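Local coordinates for protein phenolic acid decarboxylase (Sedimentibacter hydroxybenzoicus, PDB 7AE5) that catalyses the reversible, oxygen-sensitive, non-oxidative decarboxylation of 4-hydroxybenzoate and 3,4-dihydroxybenzoate as a UbiD-family enzyme that uses prenylated FMN and manganese, at residues 127-132 and 303-308; 140-145 and 271-276; 347-352 and 379-384; 418-423 and 435-440. One frame throughout, in Å; residues are numbered along the deposited sequence.

Contact 1 of 4, residues 127-132 and 303-308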
# COMPACT_ATOMS: atom_id res chain seq x y z
N GLU C 127 22.90 -9.71 -56.09
CA GLU C 127 24.05 -9.21 -56.84
C GLU C 127 24.42 -7.79 -56.44
O GLU C 127 25.44 -7.28 -56.92
CB GLU C 127 23.77 -9.28 -58.34
CG GLU C 127 24.21 -10.59 -58.98
CD GLU C 127 23.50 -10.89 -60.28
OE1 GLU C 127 22.67 -10.06 -60.72
OE2 GLU C 127 23.76 -11.96 -60.87
N ILE C 128 23.62 -7.15 -55.59
CA ILE C 128 23.91 -5.81 -55.08
C ILE C 128 24.24 -5.85 -53.59
O ILE C 128 25.23 -5.26 -53.15
CB ILE C 128 22.73 -4.85 -55.35
CG1 ILE C 128 22.52 -4.68 -56.86
CG2 ILE C 128 22.97 -3.50 -54.68
CD1 ILE C 128 23.76 -4.24 -57.60
N LEU C 129 23.43 -6.55 -52.80
CA LEU C 129 23.55 -6.54 -51.35
C LEU C 129 24.04 -7.88 -50.84
O LEU C 129 23.44 -8.92 -51.16
CB LEU C 129 22.19 -6.22 -50.71
CG LEU C 129 21.53 -4.90 -51.13
CD1 LEU C 129 20.11 -4.83 -50.58
CD2 LEU C 129 22.35 -3.71 -50.67
N PRO C 130 25.11 -7.91 -50.05
CA PRO C 130 25.47 -9.15 -49.35
C PRO C 130 24.49 -9.45 -48.23
O PRO C 130 24.73 -9.09 -47.07
CB PRO C 130 26.88 -8.86 -48.82
CG PRO C 130 27.37 -7.68 -49.60
CD PRO C 130 26.15 -6.88 -49.92
N LEU C 131 23.39 -10.11 -48.57
CA LEU C 131 22.31 -10.33 -47.62
C LEU C 131 22.60 -11.54 -46.74
O LEU C 131 23.16 -12.54 -47.19
CB LEU C 131 20.99 -10.53 -48.36
CG LEU C 131 20.44 -9.26 -49.01
CD1 LEU C 131 19.51 -9.59 -50.17
CD2 LEU C 131 19.72 -8.40 -47.97
N TYR C 132 22.21 -11.44 -45.47
CA TYR C 132 22.53 -12.43 -44.46
C TYR C 132 21.43 -12.46 -43.42
O TYR C 132 20.55 -11.59 -43.39
CB TYR C 132 23.89 -12.14 -43.81
CG TYR C 132 23.93 -10.80 -43.11
CD1 TYR C 132 24.14 -9.62 -43.83
CD2 TYR C 132 23.76 -10.70 -41.74
CE1 TYR C 132 24.17 -8.40 -43.20
CE2 TYR C 132 23.79 -9.48 -41.10
CZ TYR C 132 24.00 -8.33 -41.83
OH TYR C 132 24.04 -7.12 -41.19
N PRO C 303 28.81 -0.55 -54.29
CA PRO C 303 28.03 -0.07 -53.14
C PRO C 303 28.35 -0.84 -51.87
O PRO C 303 28.82 -1.98 -51.90
CB PRO C 303 26.58 -0.29 -53.57
CG PRO C 303 26.64 -1.36 -54.59
CD PRO C 303 27.95 -1.19 -55.30
N ILE C 304 28.06 -0.19 -50.75
CA ILE C 304 28.34 -0.72 -49.42
C ILE C 304 27.01 -0.97 -48.72
O ILE C 304 26.23 -0.03 -48.52
CB ILE C 304 29.23 0.23 -48.61
CG1 ILE C 304 30.62 0.32 -49.24
CG2 ILE C 304 29.31 -0.23 -47.17
CD1 ILE C 304 31.42 1.53 -48.81
N PHE C 305 26.76 -2.22 -48.36
CA PHE C 305 25.51 -2.61 -47.69
C PHE C 305 25.60 -2.20 -46.23
O PHE C 305 26.16 -2.92 -45.40
CB PHE C 305 25.27 -4.11 -47.84
CG PHE C 305 23.99 -4.59 -47.21
CD1 PHE C 305 22.91 -3.73 -47.05
CD2 PHE C 305 23.86 -5.91 -46.79
CE1 PHE C 305 21.73 -4.18 -46.47
CE2 PHE C 305 22.69 -6.36 -46.22
CZ PHE C 305 21.62 -5.49 -46.06
N GLU C 306 25.06 -1.03 -45.91
CA GLU C 306 25.02 -0.55 -44.53
C GLU C 306 23.83 -1.18 -43.83
O GLU C 306 22.68 -0.79 -44.07
CB GLU C 306 24.94 0.98 -44.49
CG GLU C 306 25.00 1.55 -43.08
CD GLU C 306 24.35 2.92 -42.97
OE1 GLU C 306 23.83 3.42 -43.98
OE2 GLU C 306 24.37 3.50 -41.86
N ASN C 307 24.09 -2.16 -42.98
CA ASN C 307 23.05 -2.89 -42.27
C ASN C 307 23.29 -2.80 -40.77
O ASN C 307 24.38 -2.45 -40.31
CB ASN C 307 22.99 -4.35 -42.72
CG ASN C 307 21.57 -4.88 -42.78
OD1 ASN C 307 20.63 -4.13 -43.02
ND2 ASN C 307 21.42 -6.18 -42.56
N LEU C 308 22.26 -3.15 -40.01
CA LEU C 308 22.25 -2.97 -38.57
C LEU C 308 21.96 -4.30 -37.88
O LEU C 308 21.08 -5.05 -38.31
CB LEU C 308 21.21 -1.92 -38.16
CG LEU C 308 20.70 -1.79 -36.71
CD1 LEU C 308 20.26 -0.36 -36.46
CD2 LEU C 308 19.53 -2.73 -36.43
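F305 sits on the short strand 304-306, one of the two outer strands, within this chain, of the mixed sheet it forms with 62-65, 50-53 and 21-24, and its ring plugs into the loop 127-132 that leads toward strand 142-143. With CG anti to the backbone N (chi1 -179°), the ring projects from the strand into that loop. L129 covers one face: its CB stands almost over the ring centre, 4.3 Å from the centroid of the F305 ring, a CH-pi contact, while L129 CD2 reaches F305 CD1 at 3.7 Å. The opposite face carries N307 CB, displaced toward the rim. P130, at the centre of an inverse gamma turn, works on two levels: P130 CD packs on F305 CB at 3.6 Å, and P130 O comes to the ring edge, 3.3 Å from F305 CD2 and near the ring plane. The methyl L131 CD2 touches F305 CZ at 4.0 Å. Y132 meets F305 obliquely, with Y132 CE1 3.9 Å from F305 CE2. Its hydroxyl meets the amide of N307 tip to tip, ring and amide planes perpendicular, in a weak hydrogen bond from N307 ND2 to Y132 OH of 3.1 Å. The same amide is held more firmly elsewhere, by S144 N on OD1 and Y142 O on ND2. At the other end of the contact I128 CG2 rests on P303 CG. F305 and N307 pair by backbone with strand 62-65, I143 of strand 142-143 packs against L129, L131 and F305, and V259 of strand 259-265 lies against I128, L129 and P303.

Contact 2 of 4, residues 140-145 and 271-276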
# COMPACT_ATOMS: atom_id res chain seq x y z
N GLY C 140 13.76 -14.65 -42.56
CA GLY C 140 14.59 -14.60 -43.74
C GLY C 140 15.74 -13.64 -43.54
O GLY C 140 16.07 -13.27 -42.41
N PHE C 141 16.36 -13.25 -44.65
CA PHE C 141 17.43 -12.26 -44.64
C PHE C 141 16.80 -10.87 -44.69
O PHE C 141 15.91 -10.62 -45.50
CB PHE C 141 18.38 -12.46 -45.81
CG PHE C 141 18.88 -13.88 -45.96
CD1 PHE C 141 19.08 -14.68 -44.85
CD2 PHE C 141 19.13 -14.41 -47.22
CE1 PHE C 141 19.53 -15.99 -44.99
CE2 PHE C 141 19.58 -15.71 -47.36
CZ PHE C 141 19.78 -16.50 -46.25
N TYR C 142 17.26 -9.98 -43.81
CA TYR C 142 16.59 -8.71 -43.58
C TYR C 142 17.48 -7.53 -43.94
O TYR C 142 18.68 -7.53 -43.65
CB TYR C 142 16.16 -8.59 -42.12
CG TYR C 142 14.74 -9.02 -41.86
CD1 TYR C 142 14.41 -10.37 -41.72
CD2 TYR C 142 13.72 -8.09 -41.72
CE1 TYR C 142 13.11 -10.77 -41.47
CE2 TYR C 142 12.42 -8.48 -41.47
CZ TYR C 142 12.12 -9.82 -41.35
OH TYR C 142 10.83 -10.21 -41.10
N ILE C 143 16.88 -6.53 -44.57
CA ILE C 143 17.47 -5.20 -44.68
C ILE C 143 16.93 -4.39 -43.51
O ILE C 143 15.75 -4.04 -43.47
CB ILE C 143 17.12 -4.54 -46.02
CG1 ILE C 143 17.58 -5.43 -47.19
CG2 ILE C 143 17.74 -3.16 -46.13
CD1 ILE C 143 16.98 -5.04 -48.51
N SER C 144 17.80 -4.09 -42.54
CA SER C 144 17.37 -3.60 -41.24
C SER C 144 17.69 -2.13 -41.00
O SER C 144 17.39 -1.62 -39.91
CB SER C 144 18.00 -4.44 -40.13
OG SER C 144 19.36 -4.08 -39.93
N LYS C 145 18.28 -1.42 -41.96
CA LYS C 145 18.65 -0.03 -41.73
C LYS C 145 18.32 0.85 -42.93
O LYS C 145 19.02 1.83 -43.21
CB LYS C 145 20.14 0.08 -41.40
CG LYS C 145 20.50 1.28 -40.53
CD LYS C 145 22.00 1.44 -40.43
CE LYS C 145 22.37 2.58 -39.51
NZ LYS C 145 23.85 2.64 -39.32
N THR C 271 1.53 -11.78 -47.19
CA THR C 271 2.35 -12.97 -47.06
C THR C 271 3.06 -12.95 -45.72
O THR C 271 3.23 -11.90 -45.10
CB THR C 271 3.37 -13.09 -48.20
OG1 THR C 271 4.21 -11.93 -48.20
CG2 THR C 271 2.68 -13.21 -49.55
N VAL C 272 3.47 -14.14 -45.28
CA VAL C 272 4.09 -14.32 -43.97
C VAL C 272 5.39 -13.54 -43.87
O VAL C 272 6.38 -13.88 -44.54
CB VAL C 272 4.32 -15.81 -43.68
CG1 VAL C 272 4.73 -16.01 -42.23
CG2 VAL C 272 3.07 -16.61 -43.99
N GLU C 273 5.40 -12.50 -43.04
CA GLU C 273 6.60 -11.73 -42.74
C GLU C 273 6.99 -11.97 -41.29
O GLU C 273 6.14 -12.01 -40.40
CB GLU C 273 6.38 -10.24 -42.99
CG GLU C 273 7.63 -9.39 -42.90
CD GLU C 273 7.89 -8.85 -41.50
OE1 GLU C 273 7.00 -9.00 -40.63
OE2 GLU C 273 8.97 -8.28 -41.27
N GLY C 274 8.29 -12.12 -41.05
CA GLY C 274 8.79 -12.38 -39.72
C GLY C 274 9.09 -13.85 -39.50
O GLY C 274 8.91 -14.69 -40.39
N PRO C 275 9.57 -14.19 -38.29
CA PRO C 275 9.78 -13.25 -37.19
C PRO C 275 11.04 -12.41 -37.36
O PRO C 275 11.87 -12.69 -38.22
CB PRO C 275 9.90 -14.16 -35.95
CG PRO C 275 9.85 -15.58 -36.46
CD PRO C 275 10.02 -15.55 -37.94
N PHE C 276 11.17 -11.38 -36.53
CA PHE C 276 12.34 -10.52 -36.57
C PHE C 276 12.48 -9.86 -35.21
O PHE C 276 11.51 -9.75 -34.45
CB PHE C 276 12.24 -9.46 -37.68
CG PHE C 276 13.52 -8.70 -37.91
CD1 PHE C 276 14.61 -9.31 -38.50
CD2 PHE C 276 13.63 -7.37 -37.52
CE1 PHE C 276 15.78 -8.61 -38.71
CE2 PHE C 276 14.80 -6.67 -37.73
CZ PHE C 276 15.88 -7.29 -38.33
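Y142 carries most of the contact, its ring lying against F276 in an offset stack with the planes 22° apart and the centroids of the Y142 and F276 rings 4.0 Å from each other. F276 CD1 stands over the centre of the Y142 ring, and the two side chains slide past each other in opposite directions. F276 has CG anti to its backbone N (chi1 -170°), which starts its ring off over Y142; F276 CE1 comes within 3.3 Å of Y142 CG. At the far end, Y142 OH donates a 2.7 Å hydrogen bond to E273 OE2, coming from above the carboxylate plane. E273 is bent at chi2 (-91°), turning CD out of the extended line, and the same OE2 forms a salt bridge with R168. An alanine in place of Y142 would probably leave the F276 ring without its stacking partner and E273 OE2 without the hydroxyl that helps R168 fix it. Further along, S144 CB touches F276 CZ at 4.0 Å, while S144 OG bonds to L308 O. The bend from G274 into F276 passes through a cis peptide bond before P275. R168 is a predicted prenylated-FMN ligand and E278, the predicted proton donor, follows soon after F276, so the contact is probably a second shell to the cofactor site, with E273 helping to position R168, in the antiparallel sheet of the UbiD flavin-binding domain.

Contact 3 of 4, residues 347-352 and 379-384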
# COMPACT_ATOMS: atom_id res chain seq x y z
N TYR C 347 15.79 4.78 -22.96
CA TYR C 347 15.74 3.39 -22.52
C TYR C 347 14.44 2.74 -22.98
O TYR C 347 13.37 3.03 -22.44
CB TYR C 347 15.92 3.31 -21.01
CG TYR C 347 17.18 4.03 -20.59
CD1 TYR C 347 18.42 3.62 -21.06
CD2 TYR C 347 17.14 5.13 -19.74
CE1 TYR C 347 19.58 4.28 -20.69
CE2 TYR C 347 18.29 5.79 -19.37
CZ TYR C 347 19.51 5.36 -19.85
OH TYR C 347 20.66 6.02 -19.48
N THR C 348 14.56 1.85 -23.97
CA THR C 348 13.43 1.12 -24.55
C THR C 348 12.35 2.09 -25.03
O THR C 348 11.20 2.06 -24.59
CB THR C 348 12.87 0.10 -23.56
OG1 THR C 348 13.94 -0.48 -22.82
CG2 THR C 348 12.13 -1.00 -24.31
N HIS C 349 12.75 2.97 -25.96
CA HIS C 349 11.88 3.98 -26.54
C HIS C 349 11.16 4.80 -25.46
O HIS C 349 9.97 5.06 -25.55
CB HIS C 349 10.87 3.36 -27.50
CG HIS C 349 10.47 4.27 -28.62
ND1 HIS C 349 9.63 3.87 -29.64
CD2 HIS C 349 10.79 5.56 -28.88
CE1 HIS C 349 9.46 4.88 -30.48
NE2 HIS C 349 10.15 5.91 -30.04
N GLY C 350 11.91 5.19 -24.43
CA GLY C 350 11.36 6.07 -23.43
C GLY C 350 10.49 5.43 -22.38
O GLY C 350 9.77 6.14 -21.68
N ILE C 351 10.52 4.10 -22.25
CA ILE C 351 9.81 3.48 -21.14
C ILE C 351 10.50 3.84 -19.82
O ILE C 351 9.85 4.00 -18.79
CB ILE C 351 9.70 1.96 -21.34
CG1 ILE C 351 8.80 1.66 -22.55
CG2 ILE C 351 9.12 1.29 -20.11
CD1 ILE C 351 8.81 0.22 -22.99
N GLY C 352 11.82 3.99 -19.84
CA GLY C 352 12.57 4.51 -18.72
C GLY C 352 13.03 5.93 -19.01
O GLY C 352 13.61 6.20 -20.06
N MET C 379 2.91 9.55 -21.76
CA MET C 379 1.68 9.01 -21.19
C MET C 379 1.58 7.50 -21.36
O MET C 379 1.40 6.80 -20.35
CB MET C 379 0.44 9.66 -21.81
CG MET C 379 -0.84 9.30 -21.09
SD MET C 379 -2.21 10.36 -21.56
CE MET C 379 -1.72 11.81 -20.69
N PRO C 380 1.67 6.94 -22.58
CA PRO C 380 1.54 5.48 -22.71
C PRO C 380 2.86 4.73 -22.59
O PRO C 380 2.87 3.56 -22.21
CB PRO C 380 0.94 5.32 -24.11
CG PRO C 380 1.51 6.45 -24.88
CD PRO C 380 1.70 7.59 -23.91
N TYR C 381 3.99 5.38 -22.90
CA TYR C 381 5.27 4.69 -22.93
C TYR C 381 5.98 4.68 -21.59
O TYR C 381 6.46 3.63 -21.13
CB TYR C 381 6.19 5.32 -23.98
CG TYR C 381 6.02 4.80 -25.39
CD1 TYR C 381 5.09 5.37 -26.25
CD2 TYR C 381 6.80 3.75 -25.85
CE1 TYR C 381 4.94 4.90 -27.54
CE2 TYR C 381 6.66 3.28 -27.14
CZ TYR C 381 5.73 3.85 -27.98
OH TYR C 381 5.58 3.38 -29.26
N SER C 382 6.07 5.83 -20.94
CA SER C 382 6.99 6.03 -19.83
C SER C 382 6.46 5.34 -18.58
O SER C 382 5.46 5.78 -18.00
CB SER C 382 7.20 7.53 -19.59
OG SER C 382 7.98 8.09 -20.63
N LYS C 383 7.13 4.27 -18.16
CA LYS C 383 6.72 3.51 -16.99
C LYS C 383 7.54 3.84 -15.75
O LYS C 383 6.99 3.92 -14.65
CB LYS C 383 6.81 2.01 -17.27
CG LYS C 383 6.38 1.13 -16.11
CD LYS C 383 6.44 -0.35 -16.48
CE LYS C 383 7.85 -0.78 -16.82
NZ LYS C 383 7.92 -2.20 -17.25
N ILE C 384 8.85 4.05 -15.90
CA ILE C 384 9.73 4.34 -14.78
C ILE C 384 10.31 5.73 -14.99
O ILE C 384 11.04 5.96 -15.96
CB ILE C 384 10.85 3.29 -14.64
CG1 ILE C 384 10.23 1.90 -14.45
CG2 ILE C 384 11.76 3.63 -13.47
CD1 ILE C 384 11.23 0.77 -14.44
O HOH W 1 7.85 1.86 -30.37
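I351 and S382 bring their backbones to 4.0 Å, CA to CA, as the two segments run nearly the same way, and G352 and I384 follow as a parallel bridge. I351 O is gripped twice: I384 N binds it at 3.1 Å, almost straight at the hydrogen (174°), and K383 N at 2.8 Å on a lone pair in the carbonyl plane. One residue back, at the type I' turn from T348 to I351, S382 OG donates to G350 O at 2.8 Å, approaching nearly along the C=O axis; S382 OG sits anti to its own carbonyl carbon (chi1 -72°), on the side of the turn. I351 CG2 also packs on K383 CB at 3.7 Å, while K383 NZ reaches away to D426 and to V408 O of the second subunit. Y381 packs on the H349 end of the turn. Its CD2 lies 3.4 Å from H349 O, and its ring meets that of H349 obliquely, planes 59° apart. One water bridges the two side chains, 2.8 Å from H349 ND1 and 2.9 Å from Y381 OH. H377 stacks on Y381 and also meets the ring of H349. A leucine in place of Y381 would probably leave the water with one partner fewer and H377 without the ring it stacks on. The contact ties the end of helix 378-381 to the turn between strands 340-347 and 352-357, just where 352-357 and 384-388 start side by side in the mixed sheet, with 434-441 on the other flank of 384-388.

Contact 4 of 4, residues 418-423 and 435-440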
# COMPACT_ATOMS: atom_id res chain seq x y z
N GLU C 418 -1.56 2.70 -10.40
CA GLU C 418 -2.12 1.60 -11.17
C GLU C 418 -3.09 2.09 -12.25
O GLU C 418 -3.61 3.21 -12.19
CB GLU C 418 -2.86 0.62 -10.25
CG GLU C 418 -1.98 -0.04 -9.21
CD GLU C 418 -2.63 -1.26 -8.60
OE1 GLU C 418 -3.76 -1.61 -9.02
OE2 GLU C 418 -2.02 -1.88 -7.70
N ASN C 419 -3.31 1.22 -13.24
CA ASN C 419 -4.34 1.41 -14.26
C ASN C 419 -4.11 2.69 -15.08
O ASN C 419 -5.06 3.41 -15.41
CB ASN C 419 -5.73 1.40 -13.65
CG ASN C 419 -6.75 0.74 -14.54
OD1 ASN C 419 -6.47 -0.27 -15.19
ND2 ASN C 419 -7.96 1.31 -14.59
N CYS C 420 -2.86 2.96 -15.40
CA CYS C 420 -2.46 4.05 -16.27
C CYS C 420 -2.29 3.54 -17.70
O CYS C 420 -2.26 2.33 -17.94
CB CYS C 420 -1.17 4.67 -15.75
SG CYS C 420 -1.37 5.56 -14.20
N PRO C 421 -2.19 4.44 -18.68
CA PRO C 421 -1.96 3.98 -20.05
C PRO C 421 -0.61 3.29 -20.18
O PRO C 421 0.36 3.65 -19.50
CB PRO C 421 -2.01 5.27 -20.88
CG PRO C 421 -2.73 6.24 -20.03
CD PRO C 421 -2.34 5.90 -18.63
N GLY C 422 -0.56 2.28 -21.04
CA GLY C 422 0.67 1.56 -21.28
C GLY C 422 0.88 1.23 -22.74
O GLY C 422 0.13 1.70 -23.60
N MET C 423 1.90 0.43 -23.03
CA MET C 423 2.15 -0.03 -24.38
C MET C 423 2.29 -1.55 -24.38
O MET C 423 2.95 -2.11 -23.50
CB MET C 423 3.41 0.61 -24.98
CG MET C 423 3.21 2.05 -25.45
SD MET C 423 1.97 2.18 -26.76
CE MET C 423 2.95 1.79 -28.21
N HIS C 435 -0.32 0.14 -17.91
CA HIS C 435 0.85 0.35 -17.08
C HIS C 435 0.45 0.59 -15.64
O HIS C 435 -0.61 1.16 -15.35
CB HIS C 435 1.68 1.54 -17.57
CG HIS C 435 2.82 1.17 -18.45
ND1 HIS C 435 3.39 2.05 -19.35
CD2 HIS C 435 3.50 0.00 -18.59
CE1 HIS C 435 4.37 1.45 -20.00
NE2 HIS C 435 4.46 0.20 -19.56
N THR C 436 1.30 0.14 -14.73
CA THR C 436 1.37 0.66 -13.38
C THR C 436 2.64 1.50 -13.33
O THR C 436 3.74 0.96 -13.45
CB THR C 436 1.38 -0.45 -12.34
OG1 THR C 436 0.06 -1.00 -12.22
CG2 THR C 436 1.80 0.10 -11.01
N LYS C 437 2.48 2.81 -13.18
CA LYS C 437 3.61 3.72 -13.29
C LYS C 437 4.40 3.77 -11.99
O LYS C 437 3.86 3.56 -10.90
CB LYS C 437 3.13 5.13 -13.65
CG LYS C 437 2.25 5.21 -14.89
CD LYS C 437 3.03 4.93 -16.16
CE LYS C 437 2.23 5.32 -17.39
NZ LYS C 437 2.95 5.01 -18.65
N MET C 438 5.69 4.05 -12.12
CA MET C 438 6.58 4.23 -10.97
C MET C 438 7.30 5.56 -11.10
O MET C 438 8.08 5.76 -12.04
CB MET C 438 7.58 3.08 -10.85
CG MET C 438 8.24 3.00 -9.48
SD MET C 438 9.55 1.77 -9.32
CE MET C 438 9.70 1.17 -10.99
N ILE C 439 7.04 6.46 -10.16
CA ILE C 439 7.71 7.75 -10.08
C ILE C 439 8.68 7.71 -8.91
O ILE C 439 8.29 7.33 -7.80
CB ILE C 439 6.70 8.90 -9.92
CG1 ILE C 439 5.71 8.92 -11.08
CG2 ILE C 439 7.43 10.23 -9.81
CD1 ILE C 439 4.59 9.93 -10.89
N ILE C 440 9.93 8.09 -9.16
CA ILE C 440 10.97 8.09 -8.13
C ILE C 440 11.50 9.51 -8.01
O ILE C 440 12.06 10.06 -8.97
CB ILE C 440 12.10 7.11 -8.46
CG1 ILE C 440 11.54 5.69 -8.62
CG2 ILE C 440 13.17 7.14 -7.38
CD1 ILE C 440 12.58 4.68 -9.04
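K437 folds back toward C420 and P421 through two torsions: CG is anti to the carbonyl carbon (chi1 -54°) and the chain bends at chi2 (-70°). Its CG then lies 3.6 Å from C420 CB, and beyond the bend an extended end carries NZ to P421 O at 3.0 Å, nearly in line with the carbonyl. K437 NZ also donates to H435 ND1 at 3.1 Å, from a little out of the imidazole plane. The backbones beneath are paired antiparallel, C420 with H435 as a hydrogen-bonded pair: C420 N to H435 O and H435 N to C420 O, both 2.9 Å. After it the chain of 418-423 crosses over the imidazole, and G422 CA makes a CH-pi contact at 3.7 Å from the centroid of the H435 ring, with M423 N above the same face. A side chain on G422 would run into H435 N, so the close pass depends on the missing CB. At the other end E418 and T436 lie side by side, E418 CG 3.8 Å from T436 OG1. K366 of the third subunit binds E418 O. With M379 O of helix 378-381 and S382 O just after it, the strongest partner, four acceptors share the three ammonium hydrogens of K437, which would help to stabilise its charge. Because H435 ND1 accepts from K437, the ring proton is probably on NE2, which is hydrogen-bonded to D426 OD2; K437 would tend to disfavour a second proton on ND1, although D426 pulls the other way.

From the N terminus, contact 1 is the wider of the first two: 127-132 meets 303-308 across 170 residues, and contact 2 (140-145 with 271-276) closes a smaller loop wholly within that span. The pair touch through E306 with K145 and L308 O with S144 OG, joining the edge of the N-terminal mixed sheet to the large antiparallel sheet. In the C-terminal domain, contact 3 (347-352 with 379-384) closes a loop of 26 intervening residues, then contact 4 (418-423 with 435-440) one of 11; neither crosses the earlier loops. Their centres lie about 9 Å apart, and K383 O with M438 N helps join them in one mixed sheet. Contacts 1 and 3 stand on opposite sides of the chain's centre, their centres about 33 Å apart.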